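Local structure of catechol 1,2 dioxygenase (Acinetobacter radioresistens, 2XSU) at residues Gly41-Phe44 / Gln45-Asp49; Pro117-Val120 / Gly121-Met125; Asn243-Asp247 / Glu248-Asp252. The protein probably catalyses the ring opening of catechol with O2 to cis,cis-muconate, using a ferric ion, as an intradiol dioxygenase that works as a homodimer. The protein carries 1 engineered substitution. All coordinates share one frame; numbering follows the deposited sequence.

Contact 1 of 3, residues Gly41-Phe44 / Gln45-Asp49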
loop_
_atom_site.group_PDB
_atom_site.type_symbol
_atom_site.label_atom_id
_atom_site.label_comp_id
_atom_site.label_asym_id
_atom_site.label_seq_id
_atom_site.Cartn_x
_atom_site.Cartn_y
_atom_site.Cartn_z
ATOM N N GLY A 41 5.070 -7.239 -13.625
ATOM C CA GLY A 41 4.609 -8.011 -14.775
ATOM C C GLY A 41 3.271 -8.703 -14.470
ATOM O O GLY A 41 2.351 -8.699 -15.288
ATOM N N ASP A 42 3.143 -9.284 -13.273
ATOM C CA ASP A 42 1.887 -9.931 -12.896
ATOM C C ASP A 42 0.744 -8.923 -12.807
ATOM O O ASP A 42 -0.367 -9.218 -13.241
ATOM C CB ASP A 42 2.016 -10.678 -11.561
ATOM C CG ASP A 42 2.880 -11.968 -11.645
ATOM O OD1 ASP A 42 3.234 -12.466 -12.736
ATOM O OD2 ASP A 42 3.232 -12.463 -10.547
ATOM N N LEU A 43 1.011 -7.743 -12.233
ATOM C CA LEU A 43 -0.027 -6.705 -12.113
ATOM C C LEU A 43 -0.491 -6.280 -13.501
ATOM O O LEU A 43 -1.689 -6.199 -13.754
ATOM C CB LEU A 43 0.466 -5.513 -11.302
ATOM C CG LEU A 43 -0.540 -4.355 -11.235
ATOM C CD1 LEU A 43 -1.870 -4.719 -10.546
ATOM C CD2 LEU A 43 0.129 -3.219 -10.487
ATOM N N PHE A 44 0.454 -6.038 -14.407
ATOM C CA PHE A 44 0.105 -5.625 -15.769
ATOM C C PHE A 44 -0.738 -6.694 -16.476
ATOM O O PHE A 44 -1.698 -6.372 -17.163
ATOM C CB PHE A 44 1.367 -5.344 -16.602
ATOM C CG PHE A 44 2.075 -4.045 -16.291
ATOM C CD1 PHE A 44 1.775 -3.262 -15.166
ATOM C CD2 PHE A 44 3.107 -3.621 -17.132
ATOM C CE1 PHE A 44 2.496 -2.075 -14.895
ATOM C CE2 PHE A 44 3.824 -2.413 -16.869
ATOM C CZ PHE A 44 3.514 -1.659 -15.748
ATOM N N GLN A 45 -0.388 -7.966 -16.273
ATOM C CA GLN A 45 -1.128 -9.035 -16.892
ATOM C C GLN A 45 -2.551 -9.169 -16.310
ATOM O O GLN A 45 -3.506 -9.455 -17.040
ATOM C CB GLN A 45 -0.358 -10.345 -16.791
ATOM C CG GLN A 45 -1.083 -11.456 -17.568
ATOM C CD GLN A 45 -1.018 -11.281 -19.067
ATOM O OE1 GLN A 45 -2.047 -11.099 -19.727
ATOM N NE2 GLN A 45 0.190 -11.358 -19.623
ATOM N N ALA A 46 -2.699 -8.954 -15.000
ATOM C CA ALA A 46 -4.031 -8.930 -14.401
ATOM C C ALA A 46 -4.877 -7.767 -14.947
ATOM O O ALA A 46 -6.065 -7.904 -15.182
ATOM C CB ALA A 46 -3.932 -8.869 -12.848
ATOM N N ILE A 47 -4.238 -6.606 -15.136
ATOM C CA ILE A 47 -4.927 -5.460 -15.722
ATOM C C ILE A 47 -5.445 -5.816 -17.130
ATOM O O ILE A 47 -6.580 -5.505 -17.463
ATOM C CB ILE A 47 -4.000 -4.220 -15.761
ATOM C CG1 ILE A 47 -3.893 -3.647 -14.344
ATOM C CG2 ILE A 47 -4.600 -3.086 -16.629
ATOM C CD1 ILE A 47 -2.725 -2.687 -14.095
ATOM N N GLU A 48 -4.619 -6.486 -17.933
ATOM C CA GLU A 48 -5.059 -6.932 -19.264
ATOM C C GLU A 48 -6.193 -7.959 -19.166
ATOM O O GLU A 48 -7.243 -7.811 -19.810
ATOM C CB GLU A 48 -3.916 -7.533 -20.065
ATOM C CG GLU A 48 -2.807 -6.564 -20.398
ATOM C CD GLU A 48 -3.231 -5.495 -21.409
ATOM O OE1 GLU A 48 -4.260 -5.657 -22.110
ATOM O OE2 GLU A 48 -2.506 -4.485 -21.497
ATOM N N ASP A 49 -5.979 -8.996 -18.354
ATOM C CA ASP A 49 -6.935 -10.108 -18.331
ATOM C C ASP A 49 -8.317 -9.699 -17.838
ATOM O O ASP A 49 -9.349 -10.179 -18.345
ATOM C CB ASP A 49 -6.427 -11.281 -17.491
ATOM C CG ASP A 49 -5.279 -12.059 -18.146
ATOM O OD1 ASP A 49 -5.045 -11.960 -19.381
ATOM O OD2 ASP A 49 -4.600 -12.816 -17.429
#
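I47 N donates to L43 O over 2.9 Å, with an N-H...O angle of 160°, one of four successive i-to-i+4 bonds of an alpha-helical turn near the end of helix 30-49. A46 N reaches D42 O at the same 2.9 Å, while Q45 N to G41 O and E48 N to F44 O continue the ladder. The turn exemplifies how a helix sets residues four apart on one face: L43 and I47 line up, and their branches meet at an angle, I47 CD1 lying 4.0 Å from L43 CG. CG1 of I47 stands beside its own backbone N (chi1 -75°), which lays the arm back over the L43 carbonyl, CG1 to O 3.4 Å. L43 also touches two bound phosphoinositide lipids, so this face borders the lipid site. The F44 ring turns elsewhere, stacking with Y85 of the second subunit and packing on I12 and V16 of helix 9-20. E48 is held at both oxygens, OE1 by the backbone N of H6, in the probable histidine tag, and OE2 by a salt bridge to R89 of the second subunit; the aliphatic root of its side chain stays close to the helix, with CG 3.4 Å from F44 O.

Contact 2 of 3, residues Pro117-Val120 / Gly121-Met125; sequences PESV and GFARM
S119 and F122 close this corner: the S119 hydroxyl donates to the F122 carbonyl, OG to O 2.8 Å. OG sits between its own backbone N and carbonyl carbon (chi1 59°), which swings it across the bend to reach an oxygen three residues on. It arrives 37° above the carbonyl plane, clear of either lone pair, and is also 3.5 Å from A123 CB. With S119 directed into the bend and A123 buried alongside, this is the tight side. The chain reverses through G121, whose positive phi belongs to a turn close to a classic gamma turn; the accompanying bond, F122 N to V120 O at 3.0 Å, is bent and weak, and the S119 hydroxyl adds a second link across the same bend. The outer side is loose by comparison. V120 and F122 both direct their side chains away from the partner segment and are exposed. The bend joins strands 118-120 and 122-124, whose directions differ by 136°, within the transthyretin-like beta domain. Each runs parallel to a different neighbour: strand 118-120 along 180-184, where the S119 backbone hydrogen-bonds to T182 and L184, and strand 122-124 along 190-196, where F122 rests on V192 and L194. G121 itself bonds by its backbone to both L184 and V192.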
loop_
_atom_site.group_PDB
_atom_site.type_symbol
_atom_site.label_atom_id
_atom_site.label_comp_id
_atom_site.label_asym_id
_atom_site.label_seq_id
_atom_site.Cartn_x
_atom_site.Cartn_y
_atom_site.Cartn_z
ATOM N N PRO A 117 6.983 -5.896 30.895
ATOM C CA PRO A 117 7.600 -6.281 32.165
ATOM C C PRO A 117 7.985 -7.765 32.191
ATOM O O PRO A 117 7.191 -8.617 31.737
ATOM C CB PRO A 117 6.497 -5.998 33.195
ATOM C CG PRO A 117 5.658 -4.964 32.594
ATOM C CD PRO A 117 5.671 -5.257 31.088
ATOM N N GLU A 118 9.175 -8.075 32.706
ATOM C CA GLU A 118 9.673 -9.440 32.815
ATOM C C GLU A 118 9.707 -9.908 34.273
ATOM O O GLU A 118 10.125 -9.150 35.160
ATOM C CB GLU A 118 11.087 -9.531 32.224
ATOM C CG GLU A 118 11.665 -10.945 32.172
ATOM C CD GLU A 118 13.106 -10.979 31.658
ATOM O OE1 GLU A 118 13.295 -10.990 30.422
ATOM O OE2 GLU A 118 14.047 -10.980 32.497
ATOM N N SER A 119 9.324 -11.167 34.504
ATOM C CA SER A 119 9.429 -11.792 35.820
ATOM C C SER A 119 9.674 -13.301 35.711
ATOM O O SER A 119 9.526 -13.915 34.631
ATOM C CB SER A 119 8.161 -11.482 36.626
ATOM O OG SER A 119 7.033 -11.983 35.929
ATOM N N VAL A 120 10.074 -13.913 36.821
ATOM C CA VAL A 120 10.371 -15.325 36.835
ATOM C C VAL A 120 9.215 -16.150 37.400
ATOM O O VAL A 120 8.759 -15.902 38.540
ATOM C CB VAL A 120 11.652 -15.599 37.661
ATOM C CG1 VAL A 120 11.877 -17.090 37.768
ATOM C CG2 VAL A 120 12.837 -14.916 37.003
ATOM N N GLY A 121 8.731 -17.111 36.595
ATOM C CA GLY A 121 7.756 -18.113 37.028
ATOM C C GLY A 121 6.291 -17.701 37.107
ATOM O O GLY A 121 5.387 -18.512 36.836
ATOM N N PHE A 122 6.057 -16.446 37.475
ATOM C CA PHE A 122 4.703 -15.929 37.692
ATOM C C PHE A 122 4.591 -14.469 37.271
ATOM O O PHE A 122 5.513 -13.676 37.527
ATOM C CB PHE A 122 4.320 -16.048 39.183
ATOM C CG PHE A 122 2.987 -15.443 39.516
ATOM C CD1 PHE A 122 1.830 -16.228 39.514
ATOM C CD2 PHE A 122 2.882 -14.084 39.820
ATOM C CE1 PHE A 122 0.577 -15.647 39.793
ATOM C CE2 PHE A 122 1.654 -13.500 40.097
ATOM C CZ PHE A 122 0.489 -14.279 40.078
ATOM N N ALA A 123 3.469 -14.088 36.652
ATOM C CA ALA A 123 3.177 -12.670 36.423
ATOM C C ALA A 123 1.697 -12.439 36.538
ATOM O O ALA A 123 0.906 -13.281 36.076
ATOM C CB ALA A 123 3.615 -12.235 35.048
ATOM N N ARG A 124 1.318 -11.313 37.121
ATOM C CA ARG A 124 -0.058 -10.843 36.974
ATOM C C ARG A 124 -0.087 -9.887 35.790
ATOM O O ARG A 124 0.655 -8.928 35.746
ATOM C CB ARG A 124 -0.611 -10.176 38.245
ATOM C CG ARG A 124 -2.011 -9.637 37.996
ATOM C CD ARG A 124 -2.774 -9.266 39.248
ATOM N NE ARG A 124 -4.091 -8.770 38.885
ATOM C CZ ARG A 124 -5.012 -8.364 39.755
ATOM N NH1 ARG A 124 -4.762 -8.398 41.073
ATOM N NH2 ARG A 124 -6.164 -7.896 39.309
ATOM N N MET A 125 -0.934 -10.187 34.792
ATOM C CA MET A 125 -0.967 -9.431 33.525
ATOM C C MET A 125 -1.859 -8.192 33.529
ATOM O O MET A 125 -1.634 -7.269 32.742
ATOM C CB MET A 125 -1.442 -10.367 32.411
ATOM C CG MET A 125 -0.529 -11.586 32.183
ATOM S SD MET A 125 -1.107 -12.562 30.760
ATOM C CE MET A 125 -0.845 -11.367 29.446
#

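Contact 3 of 3, residues Asn243-Asp247 / Glu248-Asp252; sequences NIEGD and EYLWD
D247 governs this turn with side chain and main chain together. Its OD1 accepts from Y249 N at 2.8 Å through the lone pair facing away from OD2, a nearly straight bond of 165°. One residue on, L250 N donates to D247 O at 3.1 Å. The two bonds form an Asx motif, an Asx turn laid over the type I turn D247-L250. CG stands opposite the backbone N (chi1 -163°), which carries the carboxylate forward over the following amides, and OD2 is taken by the backbone N of S224, tying the motif to strand 221-231. The segment leaves strand 238-244 of the dioxygenase beta domain through three beta turns: a type II turn I244-D247, with G246 at positive phi and only a weak D247 N to I244 O bond, then the type I turn of the motif, then another ending at D252. Packing gathers round L250. Its CD1 lies 3.5 Å from N243 CB, the two side chains slanting past one another, while the E245 side chain crosses that of L250 at about a right angle, bringing OE2 within 3.4 Å of CD2. V263 of the neighbouring strand also touches L250. Farther out, one water bridges E245 and W251, donating to E245 OE1 at 2.8 Å and accepting from W251 NE1 at 3.0 Å, in the plane of the indole at its edge.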
loop_
_atom_site.group_PDB
_atom_site.type_symbol
_atom_site.label_atom_id
_atom_site.label_comp_id
_atom_site.label_asym_id
_atom_site.label_seq_id
_atom_site.Cartn_x
_atom_site.Cartn_y
_atom_site.Cartn_z
ATOM N N ASN A 243 -6.830 -20.668 21.429
ATOM C CA ASN A 243 -8.205 -20.195 21.358
ATOM C C ASN A 243 -8.976 -20.908 22.440
ATOM O O ASN A 243 -8.458 -21.854 23.064
ATOM C CB ASN A 243 -8.825 -20.565 20.023
ATOM C CG ASN A 243 -8.294 -19.748 18.908
ATOM O OD1 ASN A 243 -8.611 -18.555 18.793
ATOM N ND2 ASN A 243 -7.449 -20.354 18.087
ATOM N N ILE A 244 -10.169 -20.389 22.726
ATOM C CA ILE A 244 -10.962 -20.912 23.843
ATOM C C ILE A 244 -12.211 -21.562 23.302
ATOM O O ILE A 244 -12.977 -20.939 22.538
ATOM C CB ILE A 244 -11.293 -19.779 24.840
ATOM C CG1 ILE A 244 -9.989 -19.196 25.408
ATOM C CG2 ILE A 244 -12.202 -20.308 25.977
ATOM C CD1 ILE A 244 -10.158 -18.009 26.299
ATOM N N GLU A 245 -12.411 -22.829 23.682
ATOM C CA GLU A 245 -13.567 -23.610 23.260
ATOM C C GLU A 245 -14.834 -22.884 23.706
ATOM O O GLU A 245 -14.871 -22.293 24.791
ATOM C CB GLU A 245 -13.499 -25.010 23.896
ATOM C CG GLU A 245 -14.492 -26.002 23.345
ATOM C CD GLU A 245 -14.348 -26.242 21.846
ATOM O OE1 GLU A 245 -13.338 -26.823 21.415
ATOM O OE2 GLU A 245 -15.289 -25.869 21.107
ATOM N N GLY A 246 -15.847 -22.879 22.833
ATOM C CA GLY A 246 -17.100 -22.177 23.174
ATOM C C GLY A 246 -17.364 -20.874 22.439
ATOM O O GLY A 246 -18.471 -20.325 22.529
ATOM N N ASP A 247 -16.337 -20.358 21.771
ATOM C CA ASP A 247 -16.474 -19.072 21.102
ATOM C C ASP A 247 -17.257 -19.240 19.792
ATOM O O ASP A 247 -17.013 -20.167 19.022
ATOM C CB ASP A 247 -15.081 -18.485 20.812
ATOM C CG ASP A 247 -15.123 -17.000 20.512
ATOM O OD1 ASP A 247 -15.670 -16.614 19.463
ATOM O OD2 ASP A 247 -14.591 -16.209 21.325
ATOM N N GLU A 248 -18.189 -18.322 19.573
ATOM C CA GLU A 248 -18.971 -18.251 18.329
ATOM C C GLU A 248 -18.079 -18.338 17.087
ATOM O O GLU A 248 -18.472 -18.958 16.080
ATOM C CB GLU A 248 -19.769 -16.937 18.323
ATOM C CG GLU A 248 -20.581 -16.695 17.090
ATOM C CD GLU A 248 -21.343 -15.362 17.116
ATOM O OE1 GLU A 248 -21.032 -14.454 17.938
ATOM O OE2 GLU A 248 -22.237 -15.227 16.259
ATOM N N TYR A 249 -16.924 -17.679 17.139
ATOM C CA TYR A 249 -16.069 -17.587 15.942
ATOM C C TYR A 249 -14.879 -18.532 15.954
ATOM O O TYR A 249 -13.910 -18.350 15.186
ATOM C CB TYR A 249 -15.588 -16.151 15.718
ATOM C CG TYR A 249 -16.720 -15.233 15.368
ATOM C CD1 TYR A 249 -17.267 -15.248 14.081
ATOM C CD2 TYR A 249 -17.261 -14.400 16.329
ATOM C CE1 TYR A 249 -18.360 -14.415 13.756
ATOM C CE2 TYR A 249 -18.350 -13.551 16.014
ATOM C CZ TYR A 249 -18.888 -13.586 14.741
ATOM O OH TYR A 249 -19.950 -12.742 14.434
ATOM N N LEU A 250 -14.908 -19.536 16.837
ATOM C CA LEU A 250 -13.777 -20.444 16.962
ATOM C C LEU A 250 -13.278 -21.006 15.643
ATOM O O LEU A 250 -12.071 -20.994 15.391
ATOM C CB LEU A 250 -14.098 -21.593 17.941
ATOM C CG LEU A 250 -12.992 -22.612 18.221
ATOM C CD1 LEU A 250 -11.817 -21.973 18.930
ATOM C CD2 LEU A 250 -13.515 -23.751 19.083
ATOM N N TRP A 251 -14.207 -21.509 14.819
ATOM C CA TRP A 251 -13.847 -22.117 13.536
ATOM C C TRP A 251 -14.308 -21.246 12.349
ATOM O O TRP A 251 -14.479 -21.735 11.211
ATOM C CB TRP A 251 -14.386 -23.560 13.495
ATOM C CG TRP A 251 -13.641 -24.438 14.465
ATOM C CD1 TRP A 251 -14.103 -24.936 15.649
ATOM C CD2 TRP A 251 -12.307 -24.931 14.307
ATOM N NE1 TRP A 251 -13.125 -25.706 16.249
ATOM C CE2 TRP A 251 -12.011 -25.714 15.449
ATOM C CE3 TRP A 251 -11.324 -24.771 13.321
ATOM C CZ2 TRP A 251 -10.779 -26.355 15.625
ATOM C CZ3 TRP A 251 -10.084 -25.425 13.496
ATOM C CH2 TRP A 251 -9.833 -26.196 14.645
ATOM N N ASP A 252 -14.463 -19.944 12.623
ATOM C CA ASP A 252 -14.894 -18.936 11.640
ATOM C C ASP A 252 -14.078 -17.646 11.905
ATOM O O ASP A 252 -14.616 -16.540 11.865
ATOM C CB ASP A 252 -16.399 -18.669 11.800
ATOM C CG ASP A 252 -17.021 -17.840 10.667
ATOM O OD1 ASP A 252 -16.528 -17.833 9.515
ATOM O OD2 ASP A 252 -18.062 -17.203 10.958
HETATM O O HOH W 1 -13.621 -27.387 18.638
#

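Overall arrangement
The three contacts follow one another along the chain without interlocking. Contact 1 belongs to the helical N-terminal part, at the subunit interface, and L43 comes within about 4 Å of a bound lipid; it lies away from the iron. Contacts 2 and 3 share the mixed sheet of the dioxygenase part, their centres 27 Å apart and nearest atoms about 11 Å apart. Contact 3 is the one beside the metal site: the N243 side chain is about 4 Å from that of the iron ligand H225 and about 9 Å from the ferric ion. Contact 1 is 39 Å from contact 3 and 52 Å from contact 2, centre to centre, on the opposite side of the chain's centre from the latter.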